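Local atomic coordinates of D-alanyl transferase DltD (Enterococcus faecalis, PDB entry 6O93), a protein that probably transfers D-alanine to lipoteichoic acid, a cell-envelope polymer of this Gram-positive bacterium. Residues 128-132 with 180-185; 91-96 with 283-288; 317-321 with 394-398. The contacts are given in a common frame with arbitrary orientation. Residues are numbered along the deposited sequence.

Contact 1 (128-132 with 180-185); sequences YQWLA and YFIMNL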
# COMPACT_ATOMS: atom_id res chain seq x y z
N TYR A 128 6.96 -3.58 -18.65
CA TYR A 128 7.44 -4.31 -19.82
C TYR A 128 7.40 -5.82 -19.58
O TYR A 128 7.04 -6.59 -20.49
CB TYR A 128 8.87 -3.88 -20.16
CG TYR A 128 8.98 -2.61 -20.98
CD1 TYR A 128 7.92 -1.71 -21.07
CD2 TYR A 128 10.14 -2.32 -21.68
CE1 TYR A 128 8.03 -0.56 -21.83
CE2 TYR A 128 10.26 -1.17 -22.44
CZ TYR A 128 9.20 -0.30 -22.51
OH TYR A 128 9.32 0.84 -23.27
N GLN A 129 7.77 -6.27 -18.38
CA GLN A 129 7.69 -7.69 -18.06
C GLN A 129 6.26 -8.20 -18.20
O GLN A 129 6.03 -9.29 -18.75
CB GLN A 129 8.20 -7.93 -16.64
CG GLN A 129 8.18 -9.38 -16.20
CD GLN A 129 8.37 -9.54 -14.71
OE1 GLN A 129 7.83 -8.76 -13.92
NE2 GLN A 129 9.14 -10.55 -14.31
N TRP A 130 5.29 -7.42 -17.72
CA TRP A 130 3.89 -7.82 -17.82
C TRP A 130 3.48 -8.04 -19.27
O TRP A 130 2.84 -9.05 -19.61
CB TRP A 130 3.01 -6.77 -17.14
CG TRP A 130 1.58 -6.72 -17.59
CD1 TRP A 130 0.66 -7.73 -17.52
CD2 TRP A 130 0.89 -5.59 -18.14
NE1 TRP A 130 -0.55 -7.30 -18.00
CE2 TRP A 130 -0.44 -5.99 -18.39
CE3 TRP A 130 1.27 -4.28 -18.45
CZ2 TRP A 130 -1.38 -5.12 -18.94
CZ3 TRP A 130 0.33 -3.42 -19.00
CH2 TRP A 130 -0.98 -3.85 -19.24
N LEU A 131 3.85 -7.11 -20.16
CA LEU A 131 3.46 -7.24 -21.56
C LEU A 131 4.24 -8.32 -22.28
O LEU A 131 3.70 -8.99 -23.17
CB LEU A 131 3.63 -5.90 -22.27
CG LEU A 131 2.73 -4.77 -21.76
CD1 LEU A 131 3.14 -3.44 -22.35
CD2 LEU A 131 1.27 -5.07 -22.08
N ALA A 132 5.51 -8.53 -21.92
CA ALA A 132 6.32 -9.53 -22.60
C ALA A 132 5.81 -10.94 -22.34
O ALA A 132 5.86 -11.79 -23.23
CB ALA A 132 7.78 -9.41 -22.15
N TYR A 180 10.25 -6.07 -28.72
CA TYR A 180 10.79 -4.79 -28.25
C TYR A 180 10.92 -4.79 -26.73
O TYR A 180 11.97 -4.40 -26.19
CB TYR A 180 9.90 -3.64 -28.71
CG TYR A 180 10.24 -2.32 -28.08
CD1 TYR A 180 11.27 -1.53 -28.58
CD2 TYR A 180 9.55 -1.85 -26.97
CE1 TYR A 180 11.59 -0.32 -28.01
CE2 TYR A 180 9.86 -0.64 -26.39
CZ TYR A 180 10.88 0.12 -26.91
OH TYR A 180 11.21 1.33 -26.34
N PHE A 181 9.87 -5.21 -26.02
CA PHE A 181 9.94 -5.26 -24.56
C PHE A 181 11.05 -6.20 -24.10
O PHE A 181 11.77 -5.90 -23.14
CB PHE A 181 8.59 -5.68 -23.99
CG PHE A 181 7.46 -4.77 -24.37
CD1 PHE A 181 7.58 -3.40 -24.21
CD2 PHE A 181 6.29 -5.27 -24.90
CE1 PHE A 181 6.55 -2.55 -24.56
CE2 PHE A 181 5.25 -4.43 -25.26
CZ PHE A 181 5.38 -3.07 -25.09
N ILE A 182 11.21 -7.33 -24.79
CA ILE A 182 12.24 -8.30 -24.41
C ILE A 182 13.62 -7.69 -24.57
O ILE A 182 14.51 -7.88 -23.73
CB ILE A 182 12.08 -9.59 -25.22
CG1 ILE A 182 10.80 -10.32 -24.78
CG2 ILE A 182 13.30 -10.49 -25.05
CD1 ILE A 182 10.42 -11.49 -25.67
N MET A 183 13.83 -6.94 -25.66
CA MET A 183 15.11 -6.26 -25.86
C MET A 183 15.41 -5.31 -24.70
O MET A 183 16.53 -5.29 -24.18
CB MET A 183 15.10 -5.48 -27.17
CG MET A 183 15.15 -6.34 -28.41
SD MET A 183 15.29 -5.31 -29.88
CE MET A 183 15.04 -6.55 -31.16
N ASN A 184 14.43 -4.50 -24.31
CA ASN A 184 14.65 -3.54 -23.24
C ASN A 184 14.79 -4.23 -21.89
O ASN A 184 15.57 -3.78 -21.04
CB ASN A 184 13.51 -2.52 -23.21
CG ASN A 184 13.66 -1.44 -24.26
OD1 ASN A 184 14.19 -0.37 -23.98
ND2 ASN A 184 13.21 -1.73 -25.47
N LEU A 185 14.05 -5.31 -21.67
CA LEU A 185 14.12 -6.01 -20.40
C LEU A 185 15.53 -6.50 -20.10
O LEU A 185 15.92 -6.57 -18.93
CB LEU A 185 13.13 -7.18 -20.39
CG LEU A 185 11.68 -6.79 -20.13
CD1 LEU A 185 10.74 -7.93 -20.47
CD2 LEU A 185 11.49 -6.35 -18.69
O HOH W 1 11.27 2.96 -23.95

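Contact 2 (91-96 with 283-288); sequences GDAIAN and LAEKNV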
# COMPACT_ATOMS: atom_id res chain seq x y z
N GLY A 91 4.73 -12.47 -9.46
CA GLY A 91 4.49 -13.76 -10.07
C GLY A 91 4.22 -14.83 -9.04
O GLY A 91 3.50 -14.62 -8.05
N ASP A 92 4.81 -16.01 -9.25
CA ASP A 92 4.61 -17.13 -8.33
C ASP A 92 5.25 -16.90 -6.97
O ASP A 92 5.01 -17.69 -6.06
CB ASP A 92 5.16 -18.41 -8.96
CG ASP A 92 4.38 -18.84 -10.19
OD1 ASP A 92 3.15 -18.61 -10.22
OD2 ASP A 92 4.99 -19.40 -11.12
N ALA A 93 6.06 -15.84 -6.81
CA ALA A 93 6.66 -15.57 -5.51
C ALA A 93 5.60 -15.35 -4.44
O ALA A 93 5.76 -15.76 -3.29
CB ALA A 93 7.59 -14.36 -5.60
N ILE A 94 4.50 -14.68 -4.80
CA ILE A 94 3.42 -14.39 -3.85
C ILE A 94 2.31 -15.43 -3.89
O ILE A 94 1.40 -15.38 -3.05
CB ILE A 94 2.83 -12.98 -4.11
CG1 ILE A 94 2.00 -12.52 -2.91
CG2 ILE A 94 1.99 -12.98 -5.38
CD1 ILE A 94 1.57 -11.08 -2.99
N ALA A 95 2.36 -16.38 -4.82
CA ALA A 95 1.27 -17.34 -4.97
C ALA A 95 1.08 -18.15 -3.69
O ALA A 95 2.04 -18.66 -3.11
CB ALA A 95 1.55 -18.27 -6.15
N ASN A 96 -0.18 -18.27 -3.26
CA ASN A 96 -0.58 -19.09 -2.12
C ASN A 96 -0.03 -18.58 -0.80
O ASN A 96 -0.00 -19.32 0.19
CB ASN A 96 -0.15 -20.55 -2.32
CG ASN A 96 -0.57 -21.10 -3.67
OD1 ASN A 96 0.26 -21.58 -4.44
ND2 ASN A 96 -1.86 -21.02 -3.96
N LEU A 283 -4.35 -10.19 -6.78
CA LEU A 283 -4.23 -10.99 -5.57
C LEU A 283 -5.03 -12.28 -5.67
O LEU A 283 -4.55 -13.35 -5.27
CB LEU A 283 -4.68 -10.17 -4.36
CG LEU A 283 -3.78 -8.97 -4.03
CD1 LEU A 283 -4.52 -7.93 -3.20
CD2 LEU A 283 -2.52 -9.44 -3.31
N ALA A 284 -6.25 -12.20 -6.21
CA ALA A 284 -7.08 -13.39 -6.33
C ALA A 284 -6.52 -14.38 -7.35
O ALA A 284 -6.64 -15.59 -7.16
CB ALA A 284 -8.51 -12.99 -6.71
N GLU A 285 -5.91 -13.88 -8.43
CA GLU A 285 -5.38 -14.77 -9.45
C GLU A 285 -4.24 -15.63 -8.93
O GLU A 285 -4.03 -16.74 -9.42
CB GLU A 285 -4.92 -13.97 -10.67
CG GLU A 285 -6.05 -13.46 -11.53
CD GLU A 285 -5.59 -12.51 -12.62
OE1 GLU A 285 -4.36 -12.42 -12.84
OE2 GLU A 285 -6.45 -11.85 -13.24
N LYS A 286 -3.51 -15.15 -7.93
CA LYS A 286 -2.41 -15.90 -7.33
C LYS A 286 -2.80 -16.51 -5.98
O LYS A 286 -1.93 -16.94 -5.22
CB LYS A 286 -1.18 -15.01 -7.18
CG LYS A 286 -0.62 -14.50 -8.50
CD LYS A 286 -0.10 -15.64 -9.37
CE LYS A 286 0.36 -15.14 -10.73
NZ LYS A 286 0.66 -16.27 -11.65
N ASN A 287 -4.10 -16.56 -5.68
CA ASN A 287 -4.59 -17.22 -4.47
C ASN A 287 -3.91 -16.65 -3.22
O ASN A 287 -3.49 -17.39 -2.33
CB ASN A 287 -4.39 -18.73 -4.55
CG ASN A 287 -5.11 -19.48 -3.45
OD1 ASN A 287 -4.49 -20.14 -2.62
ND2 ASN A 287 -6.44 -19.38 -3.42
N VAL A 288 -3.80 -15.33 -3.17
CA VAL A 288 -3.16 -14.64 -2.05
C VAL A 288 -4.20 -14.37 -0.98
O VAL A 288 -5.24 -13.77 -1.25
CB VAL A 288 -2.49 -13.34 -2.51
CG1 VAL A 288 -1.71 -12.70 -1.37
CG2 VAL A 288 -1.58 -13.59 -3.71

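Contact 3 (317-321 with 394-398); sequences RKLKY and VLPQF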
# COMPACT_ATOMS: atom_id res chain seq x y z
N ARG A 317 -17.88 1.73 3.85
CA ARG A 317 -18.95 0.83 3.43
C ARG A 317 -18.77 0.41 1.97
O ARG A 317 -19.02 -0.74 1.61
CB ARG A 317 -20.31 1.49 3.63
CG ARG A 317 -21.49 0.56 3.34
CD ARG A 317 -22.80 1.33 3.25
NE ARG A 317 -23.22 1.85 4.54
CZ ARG A 317 -24.30 2.60 4.73
NH1 ARG A 317 -24.61 3.03 5.95
NH2 ARG A 317 -25.09 2.92 3.71
N LYS A 318 -18.34 1.35 1.12
CA LYS A 318 -18.15 1.02 -0.29
C LYS A 318 -16.99 0.06 -0.48
O LYS A 318 -17.09 -0.91 -1.24
CB LYS A 318 -17.91 2.30 -1.09
CG LYS A 318 -17.88 2.10 -2.60
CD LYS A 318 -17.96 3.42 -3.34
CE LYS A 318 -17.89 3.23 -4.84
NZ LYS A 318 -18.02 4.52 -5.56
N LEU A 319 -15.88 0.31 0.21
CA LEU A 319 -14.72 -0.57 0.10
C LEU A 319 -15.03 -1.95 0.63
O LEU A 319 -14.70 -2.97 0.00
CB LEU A 319 -13.54 0.05 0.85
CG LEU A 319 -13.02 1.37 0.28
CD1 LEU A 319 -12.03 2.00 1.23
CD2 LEU A 319 -12.38 1.15 -1.09
N LYS A 320 -15.67 -2.03 1.80
CA LYS A 320 -15.95 -3.33 2.39
C LYS A 320 -16.96 -4.11 1.56
O LYS A 320 -16.94 -5.35 1.56
CB LYS A 320 -16.45 -3.17 3.83
CG LYS A 320 -15.37 -2.69 4.79
CD LYS A 320 -15.75 -2.89 6.25
CE LYS A 320 -16.93 -2.03 6.64
NZ LYS A 320 -17.23 -2.14 8.09
N TYR A 321 -17.84 -3.42 0.83
CA TYR A 321 -18.73 -4.13 -0.09
C TYR A 321 -17.93 -4.73 -1.24
O TYR A 321 -18.09 -5.91 -1.57
CB TYR A 321 -19.81 -3.19 -0.63
CG TYR A 321 -20.79 -3.89 -1.54
CD1 TYR A 321 -21.87 -4.58 -1.01
CD2 TYR A 321 -20.63 -3.87 -2.92
CE1 TYR A 321 -22.77 -5.24 -1.83
CE2 TYR A 321 -21.53 -4.52 -3.75
CZ TYR A 321 -22.60 -5.20 -3.20
OH TYR A 321 -23.50 -5.85 -4.02
N VAL A 394 -26.70 3.22 -0.82
CA VAL A 394 -27.58 2.10 -1.12
C VAL A 394 -27.00 0.76 -0.71
O VAL A 394 -27.72 -0.25 -0.72
CB VAL A 394 -27.92 2.04 -2.62
CG1 VAL A 394 -28.56 3.34 -3.08
CG2 VAL A 394 -26.66 1.74 -3.44
N LEU A 395 -25.72 0.70 -0.36
CA LEU A 395 -25.06 -0.57 -0.13
C LEU A 395 -25.38 -1.12 1.26
O LEU A 395 -25.64 -0.36 2.20
CB LEU A 395 -23.55 -0.42 -0.27
CG LEU A 395 -23.05 0.05 -1.64
CD1 LEU A 395 -21.56 0.35 -1.59
CD2 LEU A 395 -23.36 -0.99 -2.72
N PRO A 396 -25.37 -2.44 1.42
CA PRO A 396 -25.52 -3.03 2.76
C PRO A 396 -24.24 -2.89 3.56
O PRO A 396 -23.17 -2.56 3.04
CB PRO A 396 -25.84 -4.50 2.46
CG PRO A 396 -25.13 -4.76 1.18
CD PRO A 396 -25.21 -3.48 0.39
N GLN A 397 -24.35 -3.15 4.86
CA GLN A 397 -23.23 -3.05 5.78
C GLN A 397 -22.66 -4.45 6.00
O GLN A 397 -23.17 -5.22 6.82
CB GLN A 397 -23.68 -2.40 7.09
CG GLN A 397 -24.02 -0.93 6.94
CD GLN A 397 -24.98 -0.43 8.00
OE1 GLN A 397 -26.06 0.08 7.69
NE2 GLN A 397 -24.60 -0.57 9.27
N PHE A 398 -21.61 -4.77 5.25
CA PHE A 398 -20.90 -6.04 5.41
C PHE A 398 -19.69 -5.85 6.32
O PHE A 398 -19.25 -4.72 6.56
CB PHE A 398 -20.44 -6.59 4.06
CG PHE A 398 -21.57 -6.98 3.13
CD1 PHE A 398 -22.87 -7.09 3.60
CD2 PHE A 398 -21.32 -7.25 1.80
CE1 PHE A 398 -23.90 -7.44 2.74
CE2 PHE A 398 -22.34 -7.61 0.94
CZ PHE A 398 -23.63 -7.71 1.42
OXT PHE A 398 -19.13 -6.81 6.84
O HOH W 2 -20.45 -2.55 2.96

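Contact 1 (128-132 with 180-185)
Tyr128 is the knob of this helix-helix contact. With chi1 in the m well, its ring leaves helix 124-132 and sits in a hole made by Tyr180, Phe181, Asn184 and Leu185 of helix 175-195. Phe181, also m, turns a ring edge to the Tyr128 face; the centroids are 4.7 Å apart and the planes meet at 56°. The edge of the Tyr128 ring meets Asn184, with CE2 3.6 Å from Asn184 CB. This knob packs between helix segments that run at 138° to each other, with axes 9.0 Å apart at closest approach. Tyr180 takes the t rotamer, which lays its ring beside Tyr128 and completes an aromatic cluster. Water 1 joins the two hydroxyls, 3.0 Å from Tyr128 OH and 2.9 Å from Tyr180 OH. Tyr128 OH is also hydrogen-bonded to Asp157. Leu131 CD1 packs 3.6 Å from Phe181 CZ. The small Ala132 lets Leu185 come close, with Ala132 CB 3.7 Å from Leu185 CD1.

Contact 2 (91-96 with 283-288)
Gly91 is the first residue to leave helix 80-90, and its phi is positive. Its carbonyl lies beside the lysine that crosses from the other segment, with Gly91 O 4.0 Å from Lys286 CD. Asp92 begins a short 3-10 turn. Its CA-to-CB bond points away from 283-288, but the carboxylate swings back to Lys286. Asp92 OD1 and Lys286 NZ are 3.7 Å apart, a long salt bridge at the surface. Ile94 forms the buried part of the contact. Its CG1 lies 3.8 Å from Val288 CG2, and its CD1 reaches Leu283 CD2 at 4.4 Å. Ile94 also touches Val35 of helix 29-36. On the other segment, helix 272-285 ends in a Schellman motif. Val288 N bonds to Leu283 O at 3.0 Å, Asn287 N bonds to Ala284 O at 3.1 Å, and Asn287 is the C-prime residue with positive phi. Strand 289-294 follows directly, strand 98-102 begins one residue after the first segment, and the two strands are parallel neighbours in the central sheet. The contact thus joins the two turns that lead into these strands. Ala95 and Lys286 have the closest CA atoms of the pair, 4.6 Å apart, and Ala95 CA lies 3.2 Å from Lys286 O in a CA-H...O contact. The same carbonyl accepts a hydrogen bond from the next residue, Asn96 N to Lys286 O, at 2.9 Å. Asn96 adds a side-chain bond, with ND2 donating to Asn287 OD1 at 3.1 Å.

Contact 3 (317-321 with 394-398)
Leu395, Arg317 and Tyr321 lose the most surface in this contact between helix 309-324 and the C-terminal tail. Leu395 points into the helix surface. Its CD1 lies 3.7 Å from Lys318 CA. Its CD2 sits over the face of Tyr321, 3.9 Å from the ring centroid and 9° off the normal, a CH-pi contact. Tyr321 also meets the residues that follow. Its CE1 is 3.7 Å from Pro396 CD, and its CD1 is 3.6 Å from Phe398 CE2. The rings of Tyr321 and Phe398 are near parallel but slid apart, with centroids 5.5 Å apart and little overlap. Arg317 lays its aliphatic part along the tail backbone, with CD 3.5 Å from Leu395 O and CG 3.6 Å from Pro396 O. Its NH2 makes a weak hydrogen bond to Pro392 O, just before the segment. Water 2 donates to Arg317 O and to Pro396 O, each at 2.7 Å. Crystal neighbours also touch the tail, so its position may owe something to the lattice. With no direct hydrogen bond between the segments, the contact rests on apolar and aromatic packing and a water bridge between backbone carbonyls.

In the fold
None of the three contacts touches another. Contact 1 is nested inside the loop closed by contact 2; their centres are 21 Å apart, their nearest atoms about 7 Å. Contact 3 comes later, its centre 26 Å from that of contact 2 and 39 Å from that of contact 1. Contact 2 lies just before strands 98-102 and 289-294, neighbours in the parallel sheet; helix 309-324 of contact 3 precedes strand 331-333 at one edge. DltD belongs to the SGNH hydrolase clan, and Ser47, His349 and Asp346 have charge-relay geometry, consistent with a catalytic triad. The sodium ion is held by Ser46, Glu48 and Ser104, the first two flanking Ser47. No residue of these sites lies in the contacts.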